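Long-range contacts in Poly(beta-D-mannuronate) C5 epimerase (Pseudomonas syringae pv. tomato, PDB 4NK6), which epimerises beta-D-mannuronate to alpha-L-guluronate within the alginate polymer and belongs to the periplasmic complex that protects the polymer on its way to the outer membrane: residues N351-N357 and N374-N380; N362-R368 and N385-Y391; A411-L415 and I432-V438. One frame throughout, in Å; residues are numbered along the deposited sequence.

Contact 1: N351-N357 and N374-N380; sequences NNLLWGN and NIKLYEN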
# COMPACT_ATOMS: atom_id res chain seq x y z
N ASN A 351 -13.45 -0.43 -17.80
CA ASN A 351 -14.64 -0.46 -16.96
C ASN A 351 -14.44 0.18 -15.59
O ASN A 351 -14.81 -0.38 -14.55
CB ASN A 351 -15.16 -1.89 -16.83
CG ASN A 351 -15.56 -2.48 -18.18
OD1 ASN A 351 -16.63 -2.18 -18.70
ND2 ASN A 351 -14.69 -3.31 -18.75
N ASN A 352 -13.85 1.37 -15.62
CA ASN A 352 -13.62 2.16 -14.42
C ASN A 352 -14.32 3.50 -14.54
O ASN A 352 -14.50 4.01 -15.66
CB ASN A 352 -12.11 2.36 -14.19
CG ASN A 352 -11.41 1.07 -13.77
OD1 ASN A 352 -11.70 0.52 -12.72
ND2 ASN A 352 -10.47 0.60 -14.59
N LEU A 353 -14.70 4.06 -13.40
CA LEU A 353 -15.32 5.38 -13.36
C LEU A 353 -14.38 6.39 -12.72
O LEU A 353 -13.88 6.18 -11.61
CB LEU A 353 -16.64 5.32 -12.57
CG LEU A 353 -17.34 6.65 -12.26
CD1 LEU A 353 -17.76 7.38 -13.54
CD2 LEU A 353 -18.54 6.46 -11.32
N LEU A 354 -14.12 7.49 -13.44
CA LEU A 354 -13.40 8.63 -12.88
C LEU A 354 -14.39 9.78 -12.75
O LEU A 354 -14.89 10.29 -13.76
CB LEU A 354 -12.22 9.03 -13.79
CG LEU A 354 -10.89 8.27 -13.64
CD1 LEU A 354 -11.06 6.76 -13.74
CD2 LEU A 354 -9.86 8.76 -14.64
N TRP A 355 -14.70 10.16 -11.51
CA TRP A 355 -15.72 11.18 -11.24
C TRP A 355 -15.20 12.36 -10.44
O TRP A 355 -14.78 12.19 -9.29
CB TRP A 355 -16.90 10.58 -10.48
CG TRP A 355 -18.05 11.54 -10.35
CD1 TRP A 355 -18.10 12.68 -9.60
CD2 TRP A 355 -19.33 11.44 -11.01
NE1 TRP A 355 -19.32 13.30 -9.76
CE2 TRP A 355 -20.09 12.56 -10.62
CE3 TRP A 355 -19.90 10.51 -11.89
CZ2 TRP A 355 -21.39 12.78 -11.07
CZ3 TRP A 355 -21.19 10.73 -12.35
CH2 TRP A 355 -21.92 11.85 -11.94
N GLY A 356 -15.26 13.55 -11.02
CA GLY A 356 -15.05 14.78 -10.28
C GLY A 356 -13.66 14.99 -9.71
O GLY A 356 -13.49 15.66 -8.69
N ASN A 357 -12.66 14.42 -10.37
CA ASN A 357 -11.28 14.62 -9.96
C ASN A 357 -10.78 15.96 -10.48
O ASN A 357 -11.16 16.39 -11.55
CB ASN A 357 -10.38 13.52 -10.52
CG ASN A 357 -10.78 12.17 -10.01
OD1 ASN A 357 -10.49 11.82 -8.87
ND2 ASN A 357 -11.45 11.39 -10.86
N ASN A 374 -14.44 1.28 -22.18
CA ASN A 374 -15.55 1.59 -21.28
C ASN A 374 -15.11 2.40 -20.08
O ASN A 374 -15.55 2.17 -18.95
CB ASN A 374 -16.27 0.32 -20.83
CG ASN A 374 -16.85 -0.46 -21.98
OD1 ASN A 374 -17.37 0.12 -22.94
ND2 ASN A 374 -16.76 -1.78 -21.91
N ILE A 375 -14.23 3.36 -20.33
CA ILE A 375 -13.81 4.30 -19.30
C ILE A 375 -14.81 5.44 -19.25
O ILE A 375 -15.15 6.04 -20.27
CB ILE A 375 -12.40 4.83 -19.60
CG1 ILE A 375 -11.39 3.68 -19.58
CG2 ILE A 375 -12.00 5.91 -18.59
CD1 ILE A 375 -11.45 2.83 -18.31
N LYS A 376 -15.32 5.73 -18.05
CA LYS A 376 -16.25 6.84 -17.89
C LYS A 376 -15.57 8.01 -17.19
O LYS A 376 -15.05 7.87 -16.08
CB LYS A 376 -17.50 6.39 -17.14
CG LYS A 376 -18.27 5.31 -17.90
CD LYS A 376 -19.50 4.82 -17.15
CE LYS A 376 -20.26 3.77 -17.98
NZ LYS A 376 -21.42 3.20 -17.23
N LEU A 377 -15.55 9.16 -17.85
CA LEU A 377 -14.92 10.35 -17.30
C LEU A 377 -16.01 11.38 -17.05
O LEU A 377 -16.43 12.09 -17.96
CB LEU A 377 -13.86 10.91 -18.26
CG LEU A 377 -12.70 9.98 -18.65
CD1 LEU A 377 -11.68 10.70 -19.53
CD2 LEU A 377 -12.00 9.39 -17.44
N TYR A 378 -16.48 11.44 -15.81
CA TYR A 378 -17.59 12.33 -15.47
C TYR A 378 -17.14 13.48 -14.57
O TYR A 378 -16.51 13.26 -13.53
CB TYR A 378 -18.72 11.55 -14.80
CG TYR A 378 -19.66 10.82 -15.75
CD1 TYR A 378 -19.23 9.72 -16.48
CD2 TYR A 378 -20.98 11.23 -15.89
CE1 TYR A 378 -20.10 9.04 -17.34
CE2 TYR A 378 -21.86 10.57 -16.75
CZ TYR A 378 -21.40 9.47 -17.47
OH TYR A 378 -22.26 8.80 -18.33
N GLU A 379 -17.47 14.70 -14.98
CA GLU A 379 -17.26 15.90 -14.18
C GLU A 379 -15.81 16.15 -13.79
O GLU A 379 -15.55 16.91 -12.85
CB GLU A 379 -18.15 15.89 -12.92
CG GLU A 379 -19.65 15.78 -13.20
CD GLU A 379 -20.19 16.91 -14.06
OE1 GLU A 379 -19.66 18.04 -13.96
OE2 GLU A 379 -21.14 16.69 -14.83
N ASN A 380 -14.86 15.53 -14.49
CA ASN A 380 -13.45 15.79 -14.19
C ASN A 380 -12.99 17.16 -14.66
O ASN A 380 -13.43 17.67 -15.69
CB ASN A 380 -12.54 14.71 -14.78
CG ASN A 380 -12.80 13.35 -14.18
OD1 ASN A 380 -12.39 13.07 -13.05
ND2 ASN A 380 -13.49 12.50 -14.93
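Strands 353-355 and 375-378 pair in parallel register on successive coils of the right-handed beta-helix, and a row of asparagine side chains, Asn357 and Asn380 among them, follows at the turn. Leu354 is gripped on both backbone sides: its N donates to Lys376 O (2.8 Å) and its O receives Tyr378 N (2.8 Å). The amide of Asn380 joins in from above the carbonyl plane, ND2 to Leu354 O at 2.9 Å, giving that oxygen two donors. The other end of the same amide, Asn380 OD1, accepts from Asn357 N and, at 2.9 Å, from Asn357 ND2; the two amides lie side by side and nearly coplanar (4°), so both ends of the Asn380 amide are fixed by bonds. On the face of Leu353 and Lys376, the Trp355 indole, CG anti to the backbone N (chi1 -172°), lies against Tyr378 CB, offset toward its rim (CE3 to CB 3.3 Å). Its six-membered ring is near parallel to the tyrosine ring (7°) but slid apart. On the other face Leu354 CD2 touches Leu377 CD2 (3.6 Å). Leu354 packs further on Ile344 and Ile367, and Leu377 on Met417 of strand 414-418. Tyr378 touches Met25 and its OH bonds to Glu24, while Trp355 rests on Lys27 and Pro28.

Contact 2: N362-R368 and N385-Y391; sequences NRRHGIR and NGLMGVY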
# COMPACT_ATOMS: atom_id res chain seq x y z
N ASN A 362 -0.03 18.77 -13.70
CA ASN A 362 0.91 17.67 -13.83
C ASN A 362 1.78 17.90 -15.06
O ASN A 362 1.34 18.53 -16.02
CB ASN A 362 0.17 16.33 -13.90
CG ASN A 362 -0.71 16.08 -12.68
OD1 ASN A 362 -0.23 15.67 -11.62
ND2 ASN A 362 -2.01 16.35 -12.81
N ARG A 363 3.03 17.44 -15.05
CA ARG A 363 3.98 17.84 -16.09
C ARG A 363 3.61 17.29 -17.46
O ARG A 363 3.91 17.90 -18.48
CB ARG A 363 5.43 17.46 -15.73
CG ARG A 363 6.01 18.30 -14.60
CD ARG A 363 7.44 17.91 -14.26
NE ARG A 363 7.88 18.56 -13.03
CZ ARG A 363 9.12 18.52 -12.55
NH1 ARG A 363 10.06 17.85 -13.21
NH2 ARG A 363 9.43 19.15 -11.43
N ARG A 364 2.98 16.12 -17.48
CA ARG A 364 2.57 15.52 -18.75
C ARG A 364 1.05 15.62 -18.93
O ARG A 364 0.52 16.72 -18.91
CB ARG A 364 3.13 14.09 -18.89
CG ARG A 364 4.67 14.10 -18.99
CD ARG A 364 5.28 12.74 -19.36
NE ARG A 364 4.83 12.24 -20.65
CZ ARG A 364 5.37 12.58 -21.82
NH1 ARG A 364 4.89 12.09 -22.95
NH2 ARG A 364 6.40 13.42 -21.87
N HIS A 365 0.35 14.50 -19.12
CA HIS A 365 -1.09 14.57 -19.36
C HIS A 365 -1.91 14.57 -18.07
O HIS A 365 -1.52 13.96 -17.09
CB HIS A 365 -1.56 13.39 -20.23
CG HIS A 365 -0.76 13.20 -21.48
ND1 HIS A 365 -0.94 13.98 -22.60
CD2 HIS A 365 0.24 12.33 -21.78
CE1 HIS A 365 -0.09 13.60 -23.54
NE2 HIS A 365 0.63 12.60 -23.07
N GLY A 366 -3.06 15.25 -18.09
CA GLY A 366 -3.97 15.20 -16.94
C GLY A 366 -4.47 13.79 -16.68
O GLY A 366 -4.19 13.20 -15.65
N ILE A 367 -5.21 13.24 -17.64
CA ILE A 367 -5.70 11.87 -17.56
C ILE A 367 -5.29 11.11 -18.82
O ILE A 367 -5.67 11.48 -19.94
CB ILE A 367 -7.24 11.83 -17.43
CG1 ILE A 367 -7.69 12.52 -16.13
CG2 ILE A 367 -7.75 10.39 -17.47
CD1 ILE A 367 -9.22 12.78 -16.04
N ARG A 368 -4.50 10.05 -18.66
CA ARG A 368 -4.09 9.25 -19.80
C ARG A 368 -4.71 7.85 -19.73
O ARG A 368 -4.70 7.21 -18.68
CB ARG A 368 -2.56 9.18 -19.92
CG ARG A 368 -2.10 8.30 -21.10
CD ARG A 368 -0.66 8.61 -21.53
NE ARG A 368 0.34 8.21 -20.54
CZ ARG A 368 1.02 7.07 -20.58
NH1 ARG A 368 1.93 6.81 -19.65
NH2 ARG A 368 0.78 6.19 -21.55
N ASN A 385 -2.25 21.23 -17.22
CA ASN A 385 -1.29 20.14 -17.36
C ASN A 385 -0.35 20.46 -18.49
O ASN A 385 -0.71 21.19 -19.42
CB ASN A 385 -2.01 18.81 -17.57
CG ASN A 385 -2.88 18.43 -16.38
OD1 ASN A 385 -2.37 18.00 -15.35
ND2 ASN A 385 -4.18 18.63 -16.51
N GLY A 386 0.86 19.93 -18.42
CA GLY A 386 1.89 20.26 -19.40
C GLY A 386 1.54 19.81 -20.80
O GLY A 386 1.90 20.45 -21.78
N LEU A 387 0.84 18.69 -20.92
CA LEU A 387 0.51 18.18 -22.26
C LEU A 387 -1.00 18.22 -22.51
O LEU A 387 -1.58 19.31 -22.54
CB LEU A 387 1.13 16.79 -22.49
CG LEU A 387 2.66 16.80 -22.46
CD1 LEU A 387 3.24 15.38 -22.47
CD2 LEU A 387 3.28 17.64 -23.62
N MET A 388 -1.64 17.07 -22.70
CA MET A 388 -3.08 17.06 -22.96
C MET A 388 -3.86 17.04 -21.65
O MET A 388 -3.37 16.56 -20.63
CB MET A 388 -3.49 15.85 -23.81
CG MET A 388 -2.90 15.81 -25.20
SD MET A 388 -3.51 17.14 -26.26
CE MET A 388 -2.61 16.76 -27.76
N GLY A 389 -5.08 17.56 -21.68
CA GLY A 389 -5.98 17.39 -20.55
C GLY A 389 -6.35 15.92 -20.43
O GLY A 389 -6.21 15.32 -19.38
N VAL A 390 -6.84 15.35 -21.53
CA VAL A 390 -7.15 13.93 -21.60
C VAL A 390 -6.50 13.31 -22.85
O VAL A 390 -6.60 13.87 -23.94
CB VAL A 390 -8.68 13.70 -21.62
CG1 VAL A 390 -9.02 12.24 -21.95
CG2 VAL A 390 -9.31 14.12 -20.29
N TYR A 391 -5.81 12.18 -22.68
CA TYR A 391 -5.12 11.53 -23.80
C TYR A 391 -5.46 10.05 -23.84
O TYR A 391 -5.19 9.32 -22.89
CB TYR A 391 -3.61 11.73 -23.68
CG TYR A 391 -2.77 11.01 -24.74
CD1 TYR A 391 -3.17 10.97 -26.07
CD2 TYR A 391 -1.57 10.40 -24.41
CE1 TYR A 391 -2.40 10.32 -27.03
CE2 TYR A 391 -0.79 9.76 -25.35
CZ TYR A 391 -1.21 9.72 -26.66
OH TYR A 391 -0.43 9.08 -27.60
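The imidazole of His365 lies between Leu387 and Tyr391, which approach its opposite faces. Leu387 CD1 sits 4.1 Å from the ring centroid in a CH-pi contact, and on the other face Tyr391 CB makes a second one at 3.9 Å. The tyrosine ring itself is oblique, its plane turned 34° from the imidazole, and Tyr391 CD2 is 3.4 Å from His365 NE2. With CG beside the backbone N (chi1 -51°), His365 brings ND1 to the neighbouring coil, where it accepts a hydrogen bond from Met388 N (3.2 Å); the donor is tilted 28° from the ring plane.

The same Leu387 methyl also serves Arg364. The two side chains run side by side, and Leu387 CD1 lies over the centre of the guanidinium face, 3.6 Å from Arg364 CZ. Arg368 likewise travels alongside Tyr391, its CD against CD2 of the ring, before its guanidinium reaches Asp342 in a salt bridge and His393 in a hydrogen bond.

At the start of the segments, Asn362 and Asn385 lie side by side, pointing the same way, with their amide planes nearly coplanar. Asn385 OD1 receives both Asn362 N (3.0 Å) and, in the carbonyl plane, Asn362 ND2 (3.1 Å). Asn385 ND2 is turned to Val359 O and Asn425, while Asn362 OD1 goes to Asn339, so the asparagine row continues through adjacent coils.

Backbone bonds from Gly386, Leu387, Gly366, Ile367 and Tyr391 hold the two coils of the beta-helix in register around the corner. As the acceptor of the Met388 N-H, ND1 is probably unprotonated, which would fit a neutral imidazole with its proton on NE2, while the Leu387 methyl gives both this ring and the Arg364 guanidinium an apolar neighbour.

Contact 3: A411-L415 and I432-V438; sequences AQVSL and IDSPLSV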
# COMPACT_ATOMS: atom_id res chain seq x y z
N ALA A 411 -5.50 -4.04 -27.61
CA ALA A 411 -5.16 -2.71 -28.12
C ALA A 411 -6.38 -1.93 -28.62
O ALA A 411 -6.49 -1.62 -29.81
CB ALA A 411 -4.10 -2.81 -29.21
N GLN A 412 -7.31 -1.64 -27.72
CA GLN A 412 -8.46 -0.80 -28.05
C GLN A 412 -8.68 0.21 -26.93
O GLN A 412 -8.43 -0.08 -25.75
CB GLN A 412 -9.72 -1.64 -28.25
CG GLN A 412 -9.58 -2.72 -29.31
CD GLN A 412 -10.89 -3.00 -30.04
OE1 GLN A 412 -11.34 -2.19 -30.84
NE2 GLN A 412 -11.49 -4.15 -29.75
N VAL A 413 -9.14 1.40 -27.30
CA VAL A 413 -9.46 2.43 -26.32
C VAL A 413 -10.85 3.00 -26.59
O VAL A 413 -11.20 3.31 -27.73
CB VAL A 413 -8.37 3.53 -26.27
CG1 VAL A 413 -8.35 4.39 -27.55
CG2 VAL A 413 -8.54 4.40 -25.02
N SER A 414 -11.67 3.11 -25.56
CA SER A 414 -12.95 3.78 -25.71
C SER A 414 -13.35 4.48 -24.42
O SER A 414 -13.08 3.99 -23.32
CB SER A 414 -14.04 2.82 -26.15
OG SER A 414 -14.45 2.02 -25.07
N LEU A 415 -14.00 5.63 -24.56
CA LEU A 415 -14.46 6.32 -23.37
C LEU A 415 -15.70 7.17 -23.59
O LEU A 415 -16.10 7.44 -24.73
CB LEU A 415 -13.33 7.12 -22.74
CG LEU A 415 -12.43 7.95 -23.64
CD1 LEU A 415 -13.01 9.33 -23.84
CD2 LEU A 415 -11.03 8.03 -23.04
N ILE A 432 -7.49 11.74 -28.72
CA ILE A 432 -7.79 10.32 -28.62
C ILE A 432 -7.43 9.68 -29.95
O ILE A 432 -8.13 9.86 -30.94
CB ILE A 432 -9.28 10.02 -28.34
CG1 ILE A 432 -9.90 11.04 -27.38
CG2 ILE A 432 -9.42 8.60 -27.79
CD1 ILE A 432 -9.57 10.80 -25.94
N ASP A 433 -6.33 8.94 -29.95
CA ASP A 433 -5.79 8.34 -31.16
C ASP A 433 -6.40 6.97 -31.43
O ASP A 433 -6.36 6.08 -30.57
CB ASP A 433 -4.26 8.24 -31.04
CG ASP A 433 -3.60 7.71 -32.30
OD1 ASP A 433 -4.08 8.00 -33.42
OD2 ASP A 433 -2.57 7.01 -32.17
N SER A 434 -6.94 6.79 -32.63
CA SER A 434 -7.53 5.52 -33.06
C SER A 434 -8.56 4.92 -32.09
O SER A 434 -8.53 3.71 -31.83
CB SER A 434 -6.43 4.48 -33.31
OG SER A 434 -5.40 5.02 -34.12
N PRO A 435 -9.49 5.73 -31.57
CA PRO A 435 -10.44 5.14 -30.61
C PRO A 435 -11.41 4.18 -31.28
O PRO A 435 -11.73 4.34 -32.46
CB PRO A 435 -11.21 6.35 -30.09
CG PRO A 435 -11.21 7.30 -31.24
CD PRO A 435 -9.86 7.13 -31.90
N LEU A 436 -11.86 3.18 -30.53
CA LEU A 436 -12.97 2.34 -30.95
C LEU A 436 -14.22 3.22 -30.93
O LEU A 436 -15.03 3.18 -31.85
CB LEU A 436 -13.12 1.15 -30.01
CG LEU A 436 -14.38 0.28 -30.08
CD1 LEU A 436 -14.53 -0.38 -31.45
CD2 LEU A 436 -14.37 -0.77 -28.97
N SER A 437 -14.34 4.03 -29.89
CA SER A 437 -15.45 4.97 -29.79
C SER A 437 -15.18 5.97 -28.68
O SER A 437 -14.66 5.63 -27.62
CB SER A 437 -16.78 4.25 -29.55
OG SER A 437 -16.88 3.80 -28.21
N VAL A 438 -15.53 7.22 -28.95
CA VAL A 438 -15.54 8.25 -27.93
C VAL A 438 -16.86 8.99 -28.03
O VAL A 438 -17.30 9.34 -29.12
CB VAL A 438 -14.40 9.26 -28.13
CG1 VAL A 438 -14.49 10.38 -27.10
CG2 VAL A 438 -13.05 8.57 -28.05
O HOH W 1 -9.12 1.68 -30.22
O HOH W 2 -17.55 5.50 -26.30
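Backbone hydrogen bonds between Val413 and Leu436 and between Leu415 and Ser437 join two coils at the C-terminal end of the beta-helix, where strands 414-418 and 437-441 run parallel. Leu436 N donates to Val413 O at 2.9 Å, and Leu415 N to Ser437 O at 3.1 Å. Ser437 O also receives a CA-H...O contact from Ser414 CA (3.2 Å).

Two waters add bridges. One accepts from Val413 N (2.9 Å) and donates to Ser434 O (2.7 Å), joining Val413 to the bend at Ser434. The other donates to Leu415 O and bonds to Ser437 OG at 2.6 Å.

Among the apolar contacts, Leu415 and Val438 share one face and lie side by side, Leu415 CD1 against Val438 CG1 at 3.7 Å. Val413 turns CG1 into the position between its N and carbonyl carbon (chi1 69°), where it meets Pro435 and, more loosely, Ile432 CG2. A separate carbon-to-oxygen contact brings Leu436 CD1 to 3.7 Å from Gln412 OE1.

Ser414 OG is spoken for by Asn374 N of the preceding coil. With two direct hydrogen bonds and two water bridges, polar joining here depends partly on solvent, while Leu415, Val413, Val438 and Ile432 supply apolar contacts.

The three contacts belong to successive coils near the C-terminal end of the beta-helix. Contacts 1 and 2 alternate along the chain and join the same pair of coils on different walls, with centres about 15 Å apart; they meet in the interior, where Leu354 CD2 lies 3.9 Å from Ile367 CG2 and Leu377 CD1 3.9 Å from Val390 CG1. Contact 3 extends the wall of contact 1, since strand 414-418 follows 375-378 in the sheet; Ile375 N lies 3.3 Å from Ser414 O, a probable hydrogen bond. Contacts 2 and 3, about 17 Å between centres, touch through Val390 and Ile432. All three lie away from His274, the inferred proton acceptor.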